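Local coordinates for sefir domain protein (Bacillus cereus F65185, PDB 5Y8E) that probably takes part in signalling through SEFIR-SEFIR self-association, as a prokaryotic member of the SEFIR domain family, at residues Lys16-Met27 and Val34-Val42. Residues are numbered along the deposited sequence; the frame is centred on the assembly and turned at random.
Sequences KEWVLDLANKLM and VILDRWHGV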
loop_
_atom_site.group_PDB
_atom_site.type_symbol
_atom_site.label_atom_id
_atom_site.label_comp_id
_atom_site.label_asym_id
_atom_site.label_seq_id
_atom_site.Cartn_x
_atom_site.Cartn_y
_atom_site.Cartn_z
ATOM N N LYS A 16 -12.034 -4.079 -5.116
ATOM C CA LYS A 16 -11.135 -4.369 -6.236
ATOM C C LYS A 16 -11.221 -3.281 -7.310
ATOM O O LYS A 16 -10.200 -2.868 -7.863
ATOM C CB LYS A 16 -11.448 -5.737 -6.854
ATOM C CG LYS A 16 -11.092 -6.926 -5.967
ATOM C CD LYS A 16 -11.665 -8.230 -6.538
ATOM C CE LYS A 16 -11.090 -8.546 -7.911
ATOM N NZ LYS A 16 -11.800 -9.692 -8.553
ATOM N N GLU A 17 -12.433 -2.807 -7.589
ATOM C CA GLU A 17 -12.631 -1.771 -8.603
ATOM C C GLU A 17 -12.052 -0.429 -8.158
ATOM O O GLU A 17 -11.481 0.303 -8.969
ATOM C CB GLU A 17 -14.116 -1.624 -8.984
ATOM C CG GLU A 17 -14.341 -0.615 -10.125
ATOM C CD GLU A 17 -15.799 -0.416 -10.489
ATOM O OE1 GLU A 17 -16.680 -0.886 -9.740
ATOM O OE2 GLU A 17 -16.059 0.220 -11.532
ATOM N N TRP A 18 -12.199 -0.102 -6.878
ATOM C CA TRP A 18 -11.609 1.130 -6.353
ATOM C C TRP A 18 -10.088 1.111 -6.503
ATOM O O TRP A 18 -9.480 2.107 -6.904
ATOM C CB TRP A 18 -12.011 1.341 -4.887
ATOM C CG TRP A 18 -11.541 2.649 -4.292
ATOM C CD1 TRP A 18 -12.230 3.832 -4.249
ATOM C CD2 TRP A 18 -10.278 2.897 -3.660
ATOM N NE1 TRP A 18 -11.474 4.793 -3.622
ATOM C CE2 TRP A 18 -10.273 4.246 -3.249
ATOM C CE3 TRP A 18 -9.160 2.102 -3.388
ATOM C CZ2 TRP A 18 -9.181 4.821 -2.589
ATOM C CZ3 TRP A 18 -8.075 2.673 -2.740
ATOM C CH2 TRP A 18 -8.094 4.019 -2.346
ATOM N N VAL A 19 -9.471 -0.023 -6.185
ATOM C CA VAL A 19 -8.024 -0.142 -6.310
ATOM C C VAL A 19 -7.599 -0.072 -7.783
ATOM O O VAL A 19 -6.623 0.601 -8.121
ATOM C CB VAL A 19 -7.507 -1.430 -5.636
ATOM C CG1 VAL A 19 -6.021 -1.644 -5.932
ATOM C CG2 VAL A 19 -7.733 -1.363 -4.120
ATOM N N LEU A 20 -8.325 -0.770 -8.651
ATOM C CA LEU A 20 -8.065 -0.711 -10.089
ATOM C C LEU A 20 -8.185 0.721 -10.632
ATOM O O LEU A 20 -7.335 1.171 -11.413
ATOM C CB LEU A 20 -9.007 -1.652 -10.846
ATOM C CG LEU A 20 -8.838 -1.693 -12.367
ATOM C CD1 LEU A 20 -7.464 -2.239 -12.748
ATOM C CD2 LEU A 20 -9.944 -2.512 -13.031
ATOM N N ASP A 21 -9.232 1.434 -10.219
ATOM C CA ASP A 21 -9.421 2.822 -10.637
ATOM C C ASP A 21 -8.249 3.688 -10.176
ATOM O O ASP A 21 -7.791 4.569 -10.909
ATOM C CB ASP A 21 -10.728 3.399 -10.067
ATOM C CG ASP A 21 -11.974 2.842 -10.728
ATOM O OD1 ASP A 21 -11.880 2.196 -11.793
ATOM O OD2 ASP A 21 -13.072 3.060 -10.167
ATOM N N LEU A 22 -7.769 3.437 -8.961
ATOM C CA LEU A 22 -6.631 4.180 -8.410
ATOM C C LEU A 22 -5.357 3.891 -9.195
ATOM O O LEU A 22 -4.596 4.804 -9.517
ATOM C CB LEU A 22 -6.420 3.836 -6.934
ATOM C CG LEU A 22 -5.324 4.675 -6.271
ATOM C CD1 LEU A 22 -5.775 6.137 -6.204
ATOM C CD2 LEU A 22 -5.000 4.139 -4.898
ATOM N N ALA A 23 -5.133 2.641 -9.532
ATOM C CA ALA A 23 -3.979 2.261 -10.305
ATOM C C ALA A 23 -3.939 2.972 -11.672
ATOM O O ALA A 23 -2.973 3.501 -12.101
ATOM C CB ALA A 23 -3.973 0.766 -10.496
ATOM N N ASN A 24 -5.099 2.984 -12.309
ATOM C CA ASN A 24 -5.201 3.608 -13.614
ATOM C C ASN A 24 -4.952 5.089 -13.479
ATOM O O ASN A 24 -4.293 5.662 -14.251
ATOM C CB ASN A 24 -6.526 3.325 -14.279
ATOM C CG ASN A 24 -6.508 2.034 -15.068
ATOM O OD1 ASN A 24 -5.760 1.875 -15.952
ATOM N ND2 ASN A 24 -7.298 1.133 -14.692
ATOM N N LYS A 25 -5.521 5.664 -12.466
ATOM C CA LYS A 25 -5.431 7.101 -12.263
ATOM C C LYS A 25 -3.979 7.540 -12.045
ATOM O O LYS A 25 -3.515 8.484 -12.587
ATOM C CB LYS A 25 -6.308 7.516 -11.101
ATOM C CG LYS A 25 -6.379 9.016 -10.891
ATOM C CD LYS A 25 -7.397 9.411 -9.865
ATOM C CE LYS A 25 -7.517 10.890 -9.654
ATOM N NZ LYS A 25 -8.373 11.266 -8.521
ATOM N N LEU A 26 -3.298 6.769 -11.204
ATOM C CA LEU A 26 -1.904 7.035 -10.916
ATOM C C LEU A 26 -1.036 7.021 -12.173
ATOM O O LEU A 26 -0.181 7.829 -12.301
ATOM C CB LEU A 26 -1.333 6.042 -9.899
ATOM C CG LEU A 26 -1.774 6.188 -8.458
ATOM C CD1 LEU A 26 -1.440 4.958 -7.618
ATOM C CD2 LEU A 26 -1.271 7.422 -7.854
ATOM N N MET A 27 -1.292 6.084 -13.048
ATOM C CA MET A 27 -0.501 5.997 -14.263
ATOM C C MET A 27 -0.896 7.127 -15.241
ATOM O O MET A 27 -0.087 7.688 -15.896
ATOM C CB MET A 27 -0.615 4.623 -14.919
ATOM C CG MET A 27 0.081 3.529 -14.121
ATOM S SD MET A 27 0.547 2.060 -15.122
ATOM C CE MET A 27 1.633 2.822 -16.222
ATOM N N VAL A 34 2.785 1.593 -12.184
ATOM C CA VAL A 34 2.119 0.857 -11.113
ATOM C C VAL A 34 2.264 -0.642 -11.318
ATOM O O VAL A 34 2.029 -1.161 -12.418
ATOM C CB VAL A 34 0.623 1.251 -10.958
ATOM C CG1 VAL A 34 -0.072 0.349 -9.942
ATOM C CG2 VAL A 34 0.501 2.702 -10.529
ATOM N N ILE A 35 2.694 -1.319 -10.256
ATOM C CA ILE A 35 2.734 -2.774 -10.217
ATOM C C ILE A 35 1.453 -3.291 -9.562
ATOM O O ILE A 35 1.250 -3.128 -8.354
ATOM C CB ILE A 35 3.962 -3.282 -9.421
ATOM C CG1 ILE A 35 5.251 -2.692 -10.000
ATOM C CG2 ILE A 35 4.004 -4.805 -9.438
ATOM C CD1 ILE A 35 6.506 -2.922 -9.131
ATOM N N LEU A 36 0.596 -3.919 -10.363
ATOM C CA LEU A 36 -0.714 -4.382 -9.897
ATOM C C LEU A 36 -0.912 -5.852 -10.250
ATOM O O LEU A 36 -0.691 -6.253 -11.398
ATOM C CB LEU A 36 -1.833 -3.537 -10.529
ATOM C CG LEU A 36 -3.259 -3.825 -10.047
ATOM C CD1 LEU A 36 -3.410 -3.493 -8.557
ATOM C CD2 LEU A 36 -4.272 -3.052 -10.888
ATOM N N ASP A 37 -1.343 -6.648 -9.272
ATOM C CA ASP A 37 -1.511 -8.091 -9.466
ATOM C C ASP A 37 -2.349 -8.470 -10.693
ATOM O O ASP A 37 -1.995 -9.378 -11.447
ATOM C CB ASP A 37 -2.067 -8.755 -8.192
ATOM C CG ASP A 37 -3.393 -8.151 -7.722
ATOM O OD1 ASP A 37 -3.888 -7.162 -8.312
ATOM O OD2 ASP A 37 -3.943 -8.670 -6.725
ATOM N N ARG A 38 -3.442 -7.757 -10.917
ATOM C CA ARG A 38 -4.343 -8.141 -11.998
ATOM C C ARG A 38 -3.786 -7.880 -13.391
ATOM O O ARG A 38 -4.108 -8.601 -14.339
ATOM C CB ARG A 38 -5.707 -7.512 -11.793
ATOM C CG ARG A 38 -6.317 -7.964 -10.483
ATOM C CD ARG A 38 -7.570 -7.207 -10.176
ATOM N NE ARG A 38 -8.619 -7.492 -11.143
ATOM C CZ ARG A 38 -9.735 -6.782 -11.233
ATOM N NH1 ARG A 38 -9.910 -5.750 -10.423
ATOM N NH2 ARG A 38 -10.661 -7.089 -12.133
ATOM N N TRP A 39 -2.910 -6.887 -13.500
ATOM C CA TRP A 39 -2.252 -6.589 -14.767
ATOM C C TRP A 39 -1.183 -7.630 -15.077
ATOM O O TRP A 39 -0.761 -7.775 -16.225
ATOM C CB TRP A 39 -1.641 -5.185 -14.748
ATOM C CG TRP A 39 -2.676 -4.089 -14.814
ATOM C CD1 TRP A 39 -3.976 -4.209 -15.236
ATOM C CD2 TRP A 39 -2.501 -2.716 -14.439
ATOM N NE1 TRP A 39 -4.612 -2.988 -15.153
ATOM C CE2 TRP A 39 -3.729 -2.059 -14.665
ATOM C CE3 TRP A 39 -1.422 -1.977 -13.946
ATOM C CZ2 TRP A 39 -3.905 -0.693 -14.403
ATOM C CZ3 TRP A 39 -1.598 -0.629 -13.688
ATOM C CH2 TRP A 39 -2.829 0.001 -13.915
ATOM N N HIS A 40 -0.767 -8.355 -14.043
ATOM C CA HIS A 40 0.217 -9.424 -14.173
ATOM C C HIS A 40 -0.427 -10.804 -14.158
ATOM O O HIS A 40 0.264 -11.815 -14.302
ATOM C CB HIS A 40 1.262 -9.323 -13.058
ATOM C CG HIS A 40 2.219 -8.185 -13.234
ATOM N ND1 HIS A 40 3.466 -8.340 -13.801
ATOM C CD2 HIS A 40 2.107 -6.871 -12.925
ATOM C CE1 HIS A 40 4.081 -7.169 -13.834
ATOM N NE2 HIS A 40 3.279 -6.263 -13.306
ATOM N N GLY A 41 -1.746 -10.848 -13.986
ATOM C CA GLY A 41 -2.473 -12.111 -13.985
ATOM C C GLY A 41 -1.990 -13.091 -12.930
ATOM O O GLY A 41 -1.900 -14.302 -13.177
ATOM N N VAL A 42 -1.676 -12.564 -11.751
ATOM C CA VAL A 42 -1.103 -13.367 -10.673
ATOM C C VAL A 42 -2.043 -14.496 -10.233
ATOM O O VAL A 42 -3.215 -14.267 -9.916
ATOM C CB VAL A 42 -0.708 -12.482 -9.484
ATOM C CG1 VAL A 42 -0.060 -13.318 -8.372
ATOM C CG2 VAL A 42 0.252 -11.382 -9.954
HETATM O O HOH W 1 -8.080 -4.462 -8.444
HETATM O O HOH W 2 -7.099 -1.713 -16.312
#
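Ala-23 of helix 13-29 meets Val-34, Leu-36 and Trp-39, which follow one another on the returning strand and the turn after it, within the beta-alpha-beta unit of the SEFIR domain. The unit is a worked example of how a crossover helix is tied to the next parallel strand: apolar packing is dense beneath the helix, while water does the joining at its flank. On the dense side the small CB of Ala-23 lies 3.8 Å from CD2 of Leu-36 and 3.7 Å from CH2 of Trp-39. Leu-36 CD2 also touches CD1 of Leu-20 and sits over the centre of one indole face, 3.9 Å above the plane, filling the corner where Ala-23, Leu-20 and that face meet. With CG2 of Val-34 anti to its carbonyl carbon, that methyl comes within 3.7 Å of CG of Met-27 and also meets CB of Leu-26; Ile-6 of strand 3-7 backs both Ala-23 and Val-34. In Met-27 SD is anti to CA (chi2 -157°), which carries the sulfur out to an oblique Met-aromatic contact with Trp-39, SD lying 3.7 Å from CZ3. No direct hydrogen bond crosses between the segments anywhere in the contact; on the solvent flank two waters bridge the polar groups instead. The amide of Asn-24 stands 62° from the indole plane, and one water accepts from both its ND2 and NE1 of Trp-39, the indole bond being 3.0 Å long. Nearer the N-terminal end of the helix, CE of Lys-16 lies over the rim of one face of the Arg-38 guanidinium; the two like charges lie near each other, but Lys-16 NZ also has a salt bridge to Glu-13. In the guanidinium plane a second water accepts from Arg-38 NH1 and donates to the carbonyl O of Lys-16 at 2.7 Å.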